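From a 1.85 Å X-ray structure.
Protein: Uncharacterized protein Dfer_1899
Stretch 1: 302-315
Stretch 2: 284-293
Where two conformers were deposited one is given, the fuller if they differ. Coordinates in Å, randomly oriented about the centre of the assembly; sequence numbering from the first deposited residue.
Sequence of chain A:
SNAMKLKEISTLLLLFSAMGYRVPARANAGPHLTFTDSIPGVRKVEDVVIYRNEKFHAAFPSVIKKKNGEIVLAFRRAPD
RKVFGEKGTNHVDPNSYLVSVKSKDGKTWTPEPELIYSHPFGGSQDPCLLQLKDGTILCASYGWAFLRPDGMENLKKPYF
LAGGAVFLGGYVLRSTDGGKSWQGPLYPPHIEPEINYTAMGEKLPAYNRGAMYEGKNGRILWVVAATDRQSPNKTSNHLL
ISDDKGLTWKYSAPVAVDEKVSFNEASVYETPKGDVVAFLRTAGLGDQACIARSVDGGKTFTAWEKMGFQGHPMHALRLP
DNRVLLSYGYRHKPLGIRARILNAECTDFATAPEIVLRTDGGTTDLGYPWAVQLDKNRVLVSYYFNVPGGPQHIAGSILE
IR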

ATOM      1  N   THR A 302     -22.835 -29.491  17.462  1.00 29.91           N
ATOM      2  CA  THR A 302     -23.509 -30.669  16.944  1.00 28.94           C
ATOM      3  C   THR A 302     -23.194 -30.823  15.453  1.00 27.87           C
ATOM      4  O   THR A 302     -22.518 -29.991  14.842  1.00 24.71           O
ATOM      5  CB  THR A 302     -25.013 -30.581  17.197  1.00 27.43           C
ATOM      6  OG1 THR A 302     -25.532 -29.386  16.614  1.00 29.59           O
ATOM      7  CG2 THR A 302     -25.320 -30.577  18.683  1.00 34.79           C
ATOM      8  N   ALA A 303     -23.675 -31.916  14.864  1.00 24.90           N
ATOM      9  CA  ALA A 303     -23.296 -32.254  13.493  1.00 26.60           C
ATOM     10  C   ALA A 303     -23.728 -31.166  12.516  1.00 25.31           C
ATOM     11  O   ALA A 303     -24.803 -30.571  12.657  1.00 26.55           O
ATOM     12  CB  ALA A 303     -23.922 -33.592  13.094  1.00 26.81           C
ATOM     13  N   TRP A 304     -22.890 -30.898  11.515  1.00 23.57           N
ATOM     14  CA  TRP A 304     -23.278 -29.899  10.518  1.00 21.15           C
ATOM     15  C   TRP A 304     -24.413 -30.452   9.653  1.00 22.96           C
ATOM     16  O   TRP A 304     -24.540 -31.665   9.465  1.00 25.76           O
ATOM     17  CB  TRP A 304     -22.073 -29.489   9.657  1.00 15.25           C
ATOM     18  CG  TRP A 304     -21.406 -30.647   8.959  1.00 22.65           C
ATOM     19  CD1 TRP A 304     -20.389 -31.444   9.449  1.00 30.76           C
ATOM     20  CD2 TRP A 304     -21.719 -31.158   7.662  1.00 24.09           C
ATOM     21  NE1 TRP A 304     -20.053 -32.405   8.526  1.00 23.79           N
ATOM     22  CE2 TRP A 304     -20.859 -32.257   7.424  1.00 27.66           C
ATOM     23  CE3 TRP A 304     -22.644 -30.796   6.676  1.00 25.95           C
ATOM     24  CZ2 TRP A 304     -20.897 -32.991   6.234  1.00 23.01           C
ATOM     25  CZ3 TRP A 304     -22.681 -31.529   5.498  1.00 22.72           C
ATOM     26  CH2 TRP A 304     -21.808 -32.611   5.288  1.00 24.42           C
ATOM     27  N   GLU A 305     -25.267 -29.554   9.146  1.00 21.07           N
ATOM     28  CA  GLU A 305     -26.423 -29.931   8.325  1.00 23.78           C
ATOM     29  C   GLU A 305     -26.438 -29.142   7.025  1.00 26.50           C
ATOM     30  O   GLU A 305     -26.059 -27.969   6.996  1.00 19.73           O
ATOM     31  CB  GLU A 305     -27.770 -29.634   9.004  1.00 28.35           C
ATOM     32  CG  GLU A 305     -28.019 -30.231  10.357  1.00 41.25           C
ATOM     33  CD  GLU A 305     -29.341 -29.724  10.947  1.00 47.72           C
ATOM     34  OE1 GLU A 305     -30.287 -29.476  10.163  1.00 39.00           O
ATOM     35  OE2 GLU A 305     -29.429 -29.555  12.184  1.00 55.53           O
ATOM     36  N   LYS A 306     -26.964 -29.758   5.967  1.00 19.98           N
ATOM     37  CA  LYS A 306     -27.320 -28.984   4.777  1.00 25.04           C
ATOM     38  C   LYS A 306     -28.537 -28.112   5.071  1.00 23.82           C
ATOM     39  O   LYS A 306     -29.533 -28.585   5.640  1.00 22.02           O
ATOM     40  CB  LYS A 306     -27.628 -29.906   3.596  1.00 23.73           C
ATOM     41  CG  LYS A 306     -26.504 -30.833   3.194  1.00 30.05           C
ATOM     42  CD  LYS A 306     -26.952 -31.730   2.069  1.00 31.93           C
ATOM     43  CE  LYS A 306     -26.482 -33.146   2.321  1.00 40.56           C
ATOM     44  NZ  LYS A 306     -26.949 -34.055   1.261  1.00 45.98           N
HETATM   45  N   MSE A 307     -28.478 -26.852   4.667  1.00 13.96           N
HETATM   46  CA  MSE A 307     -29.642 -25.983   4.831  1.00 18.68           C
HETATM   47  C   MSE A 307     -30.705 -26.216   3.766  1.00 22.63           C
HETATM   48  O   MSE A 307     -31.865 -25.835   3.952  1.00 23.12           O
HETATM   49  CB  MSE A 307     -29.212 -24.517   4.854  1.00 15.53           C
HETATM   50  CG  MSE A 307     -28.590 -24.176   6.191  1.00 19.28           C
HETATM   51 SE   MSE A 307     -28.513 -22.255   6.508  0.69 19.67          SE
HETATM   52  CE  MSE A 307     -27.039 -21.953   5.304  1.00 15.95           C
ATOM     53  N   GLY A 308     -30.322 -26.859   2.667  1.00 22.72           N
ATOM     54  CA  GLY A 308     -31.253 -27.188   1.603  1.00 20.21           C
ATOM     55  C   GLY A 308     -31.226 -26.272   0.401  1.00 23.51           C
ATOM     56  O   GLY A 308     -32.171 -26.300  -0.391  1.00 21.69           O
ATOM     57  N   PHE A 309     -30.185 -25.459   0.233  1.00 19.12           N
ATOM     58  CA  PHE A 309     -30.091 -24.595  -0.939  1.00 15.57           C
ATOM     59  C   PHE A 309     -28.625 -24.372  -1.290  1.00 21.09           C
ATOM     60  O   PHE A 309     -27.730 -24.644  -0.485  1.00 22.06           O
ATOM     61  CB  PHE A 309     -30.801 -23.257  -0.712  1.00 17.08           C
ATOM     62  CG  PHE A 309     -30.200 -22.408   0.401  1.00 18.96           C
ATOM     63  CD1 PHE A 309     -30.657 -22.521   1.709  1.00 18.38           C
ATOM     64  CD2 PHE A 309     -29.215 -21.468   0.121  1.00 17.35           C
ATOM     65  CE1 PHE A 309     -30.117 -21.725   2.724  1.00 20.35           C
ATOM     66  CE2 PHE A 309     -28.669 -20.654   1.128  1.00 20.17           C
ATOM     67  CZ  PHE A 309     -29.113 -20.787   2.429  1.00 15.63           C
ATOM     68  N   GLN A 310     -28.398 -23.882  -2.512  1.00 16.94           N
ATOM     69  CA  GLN A 310     -27.073 -23.503  -2.992  1.00 19.62           C
ATOM     70  C   GLN A 310     -26.835 -22.012  -2.786  1.00 15.30           C
ATOM     71  O   GLN A 310     -27.723 -21.184  -3.025  1.00 16.48           O
ATOM     72  CB  GLN A 310     -26.904 -23.807  -4.484  1.00 22.31           C
ATOM     73  CG  GLN A 310     -26.974 -25.257  -4.889  1.00 22.24           C
ATOM     74  CD  GLN A 310     -26.789 -25.428  -6.395  1.00 28.07           C
ATOM     75  OE1 GLN A 310     -27.574 -24.910  -7.187  1.00 25.19           O
ATOM     76  NE2 GLN A 310     -25.732 -26.133  -6.792  1.00 23.52           N
ATOM     77  N   GLY A 311     -25.628 -21.681  -2.369  1.00 15.76           N
ATOM     78  CA  GLY A 311     -25.188 -20.302  -2.255  1.00 15.35           C
ATOM     79  C   GLY A 311     -23.972 -20.206  -1.364  1.00 16.96           C
ATOM     80  O   GLY A 311     -23.710 -21.073  -0.522  1.00 14.15           O
ATOM     81  N   HIS A 312     -23.222 -19.123  -1.551  1.00 12.24           N
ATOM     82  CA  HIS A 312     -22.030 -18.844  -0.767  1.00 12.89           C
ATOM     83  C   HIS A 312     -21.467 -17.467  -1.134  1.00 19.55           C
ATOM     84  O   HIS A 312     -21.763 -16.930  -2.185  1.00 14.95           O
ATOM     85  CB  HIS A 312     -20.938 -19.902  -1.007  1.00 11.23           C
ATOM     86  CG  HIS A 312     -20.247 -19.764  -2.328  1.00 15.60           C
ATOM     87  ND1 HIS A 312     -20.484 -20.623  -3.379  1.00 17.46           N
ATOM     88  CD2 HIS A 312     -19.315 -18.881  -2.765  1.00 15.47           C
ATOM     89  CE1 HIS A 312     -19.729 -20.276  -4.409  1.00 18.07           C
ATOM     90  NE2 HIS A 312     -19.011 -19.221  -4.065  1.00 16.81           N
ATOM     91  N   PRO A 313     -20.657 -16.882  -0.244  1.00 16.80           N
ATOM     92  CA  PRO A 313     -20.609 -17.252   1.161  1.00 10.93           C
ATOM     93  C   PRO A 313     -21.837 -16.626   1.832  1.00 12.95           C
ATOM     94  O   PRO A 313     -22.586 -15.916   1.157  1.00 11.96           O
ATOM     95  CB  PRO A 313     -19.303 -16.616   1.649  1.00 11.09           C
ATOM     96  CG  PRO A 313     -19.209 -15.344   0.818  1.00 11.19           C
ATOM     97  CD  PRO A 313     -19.843 -15.693  -0.542  1.00 10.12           C
HETATM   98  N   MSE A 314     -22.023 -16.860   3.122  1.00 11.97           N
HETATM   99  CA  MSE A 314     -23.206 -16.396   3.836  1.00 16.47           C
HETATM  100  C   MSE A 314     -22.854 -15.267   4.806  1.00 14.65           C
HETATM  101  O   MSE A 314     -21.735 -15.231   5.326  1.00 12.41           O
HETATM  102  CB  MSE A 314     -23.867 -17.559   4.610  1.00 13.95           C
HETATM  103  CG  MSE A 314     -25.032 -18.263   3.854  1.00 12.93           C
HETATM  104 SE   MSE A 314     -24.427 -19.182   2.267  0.61 16.44          SE
HETATM  105  CE  MSE A 314     -23.097 -20.419   2.985  1.00 13.75           C
ATOM    106  N   HIS A 315     -23.811 -14.358   5.026  1.00  9.92           N
ATOM    107  CA  HIS A 315     -23.711 -13.301   6.026  1.00 11.75           C
ATOM    108  C   HIS A 315     -25.041 -13.206   6.764  1.00 14.01           C
ATOM    109  O   HIS A 315     -26.096 -13.261   6.131  1.00 15.24           O
ATOM    110  CB  HIS A 315     -23.391 -11.914   5.391  1.00  8.61           C
ATOM    111  CG  HIS A 315     -23.333 -10.812   6.401  1.00 13.02           C
ATOM    112  ND1 HIS A 315     -24.408  -9.988   6.672  1.00 14.40           N
ATOM    113  CD2 HIS A 315     -22.360 -10.457   7.275  1.00 11.72           C
ATOM    114  CE1 HIS A 315     -24.084  -9.152   7.644  1.00 11.71           C
ATOM    115  NE2 HIS A 315     -22.857  -9.431   8.045  1.00 10.72           N
TER
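Stretch 2, residues 284-293: GLGDQACIAR

The pairing of the two stretches is broken by a beta bulge: between the Lys306–Cys290 and Gln310–Gln288 bridges the register slips by two residues, so between the two bridges stretch 1 advances four residues while stretch 2 advances two. The side chain of Gln288 reaches into this irregularity. Its CA-to-CB bond points away from stretch 1, but with chi1 at 180° (t) and chi2 at 77° (p) its end comes back, and OE1 accepts a hydrogen bond from Gly308 N at 2.7 Å (N-H...O angle 133°). Gly308 has phi/psi of 100/16, a conformation that by itself calls for glycine.

Stretch 2 enters through a type I' turn from Leu285 to Gln288, closed by Gln288 N to Leu285 O at 3.0 Å; Gly286 and Asp287 both have positive phi (61° and 62°). It then runs as a strand from 288 to 293, its direction opposed to that of strand 305-307. The axes make an angle of 127° and approach to 4.5 Å; the pairing is antiparallel by its bridges, though the axes, taken over short strands, are far from collinear.

Backbone hydrogen bonds fix the register. Glu305 and Ile291 form the hydrogen-bonded pair, CA to CA 5.4 Å, with Glu305 N to Ile291 O and Ile291 N to Glu305 O both 2.9 Å. Met307 N donates to Ala289 O at 2.9 Å; within the bulge, Ala289 N donates to Phe309 O at 3.0 Å with a nearly straight angle of 173°, so Ala289 uses both its N and its O. At the far end, Thr302 N reaches Arg293 O at 3.0 Å, and a water links Arg293 N (2.9 Å) to Ala303 O (2.7 Å) and Thr302 OG1 (2.6 Å).

Ala289, pointing toward stretch 1, is the best-covered residue of the contact. Its CB lies 3.7 Å from Met307 CE, 3.6 Å from Met314 CE and 3.7 Å from Phe309 CE2, an arrangement that leaves this small side chain closely packed; both methionines are selenomethionine. Ile291 continues the apolar contact, its CG2 3.7 Å from Met307 CG. The Trp304 ring lies against Leu285 and Cys290, with CZ3 3.8 Å from Leu285 CD2 and CE3 3.9 Å from Cys290 SG; the sulfur approaches the ring obliquely.

The turn is anchored by polar groups. His312 ND1 donates to Asp287 OD1 at 2.6 Å, the carboxylate oxygen lying at the ring edge near its plane. Gly311 N donates to Asp287 O at 3.3 Å, and Gln310 NE2 to Gly286 O at 2.9 Å with an angle of 177°. Together the stretches bury 935 Å², summed over both sides.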

ATOM      1  N   GLY A 284     -16.955 -29.499  -2.504  1.00 24.56           N
ATOM      2  CA  GLY A 284     -17.219 -30.925  -2.582  1.00 27.28           C
ATOM      3  C   GLY A 284     -18.623 -31.333  -2.199  1.00 27.08           C
ATOM      4  O   GLY A 284     -18.870 -32.523  -1.980  1.00 26.23           O
ATOM      5  N   LEU A 285     -19.554 -30.391  -2.100  1.00 19.02           N
ATOM      6  CA  LEU A 285     -20.927 -30.721  -1.756  1.00 20.55           C
ATOM      7  C   LEU A 285     -21.893 -29.952  -2.643  1.00 17.29           C
ATOM      8  O   LEU A 285     -22.969 -29.542  -2.203  1.00 20.56           O
ATOM      9  CB  LEU A 285     -21.216 -30.447  -0.276  1.00 20.31           C
ATOM     10  CG  LEU A 285     -22.414 -31.146   0.381  1.00 22.20           C
ATOM     11  CD1 LEU A 285     -22.265 -32.678   0.296  1.00 25.99           C
ATOM     12  CD2 LEU A 285     -22.549 -30.720   1.837  1.00 16.95           C
ATOM     13  N   GLY A 286     -21.527 -29.758  -3.907  1.00 16.64           N
ATOM     14  CA  GLY A 286     -22.438 -29.155  -4.869  1.00 16.56           C
ATOM     15  C   GLY A 286     -22.874 -27.754  -4.522  1.00 19.61           C
ATOM     16  O   GLY A 286     -24.020 -27.381  -4.808  1.00 16.78           O
ATOM     17  N   ASP A 287     -22.000 -26.977  -3.870  1.00 17.46           N
ATOM     18  CA  ASP A 287     -22.287 -25.619  -3.406  1.00 14.87           C
ATOM     19  C   ASP A 287     -23.423 -25.575  -2.381  1.00 18.03           C
ATOM     20  O   ASP A 287     -24.092 -24.542  -2.224  1.00 16.61           O
ATOM     21  CB  ASP A 287     -22.596 -24.673  -4.577  1.00 14.52           C
ATOM     22  CG  ASP A 287     -22.464 -23.189  -4.185  1.00 23.38           C
ATOM     23  OD1 ASP A 287     -21.687 -22.888  -3.260  1.00 20.45           O
ATOM     24  OD2 ASP A 287     -23.140 -22.326  -4.780  1.00 24.36           O
ATOM     25  N   GLN A 288     -23.659 -26.673  -1.673  0.53 15.51           N
ATOM     26  CA  GLN A 288     -24.692 -26.674  -0.649  0.53 19.30           C
ATOM     27  C   GLN A 288     -24.269 -25.794   0.523  0.53 19.96           C
ATOM     28  O   GLN A 288     -23.182 -25.971   1.082  0.53 16.26           O
ATOM     29  CB  GLN A 288     -24.951 -28.100  -0.173  0.53 21.42           C
ATOM     30  CG  GLN A 288     -25.998 -28.207   0.894  0.53 20.76           C
ATOM     31  CD  GLN A 288     -27.401 -28.072   0.356  0.53 22.73           C
ATOM     32  OE1 GLN A 288     -28.313 -27.725   1.093  0.53 25.79           O
ATOM     33  NE2 GLN A 288     -27.583 -28.353  -0.932  0.53 17.58           N
ATOM     34  N   ALA A 289     -25.130 -24.849   0.898  1.00 16.67           N
ATOM     35  CA  ALA A 289     -24.857 -24.001   2.050  1.00 17.06           C
ATOM     36  C   ALA A 289     -25.211 -24.767   3.322  1.00 20.36           C
ATOM     37  O   ALA A 289     -26.295 -25.354   3.419  1.00 18.50           O
ATOM     38  CB  ALA A 289     -25.669 -22.708   1.945  1.00 16.22           C
ATOM     39  N   CYS A 290     -24.308 -24.778   4.295  1.00 14.94           N
ATOM     40  CA  CYS A 290     -24.512 -25.605   5.479  1.00 18.84           C
ATOM     41  C   CYS A 290     -24.556 -24.764   6.751  1.00 19.90           C
ATOM     42  O   CYS A 290     -24.224 -23.574   6.763  1.00 18.22           O
ATOM     43  CB  CYS A 290     -23.419 -26.677   5.595  1.00 22.21           C
ATOM     44  SG  CYS A 290     -23.561 -27.925   4.279  1.00 21.54           S
ATOM     45  N   ILE A 291     -24.966 -25.411   7.840  1.00 12.76           N
ATOM     46  CA  ILE A 291     -25.093 -24.738   9.130  1.00 17.36           C
ATOM     47  C   ILE A 291     -24.583 -25.682  10.210  1.00 18.40           C
ATOM     48  O   ILE A 291     -24.732 -26.905  10.103  1.00 21.26           O
ATOM     49  CB  ILE A 291     -26.559 -24.306   9.388  1.00 17.80           C
ATOM     50  CG1 ILE A 291     -26.678 -23.429  10.632  1.00 21.06           C
ATOM     51  CG2 ILE A 291     -27.485 -25.546   9.475  1.00 22.51           C
ATOM     52  CD1 ILE A 291     -28.074 -22.819  10.842  1.00 17.05           C
ATOM     53  N   ALA A 292     -23.940 -25.121  11.226  1.00 16.85           N
ATOM     54  CA  ALA A 292     -23.579 -25.874  12.418  1.00 25.74           C
ATOM     55  C   ALA A 292     -23.956 -25.044  13.636  1.00 22.48           C
ATOM     56  O   ALA A 292     -23.863 -23.810  13.613  1.00 18.39           O
ATOM     57  CB  ALA A 292     -22.079 -26.231  12.430  1.00 18.33           C
ATOM     58  N   ARG A 293     -24.381 -25.724  14.705  1.00 21.68           N
ATOM     59  CA  ARG A 293     -24.939 -25.061  15.875  1.00 20.29           C
ATOM     60  C   ARG A 293     -24.275 -25.547  17.166  1.00 24.80           C
ATOM     61  O   ARG A 293     -23.918 -26.724  17.295  1.00 20.81           O
ATOM     62  CB  ARG A 293     -26.472 -25.290  15.945  1.00 22.39           C
ATOM     63  CG  ARG A 293     -27.147 -24.623  17.139  1.00 18.69           C
ATOM     64  CD  ARG A 293     -28.671 -24.873  17.107  1.00 20.59           C
ATOM     65  NE  ARG A 293     -29.273 -24.358  15.875  1.00 19.70           N
ATOM     66  CZ  ARG A 293     -29.947 -23.214  15.784  1.00 24.00           C
ATOM     67  NH1 ARG A 293     -30.125 -22.456  16.858  1.00 21.89           N
ATOM     68  NH2 ARG A 293     -30.461 -22.833  14.617  1.00 18.39           N
TER
HETATM   69  O   HOH W   1     -25.500 -28.390  14.178  1.00 24.07           O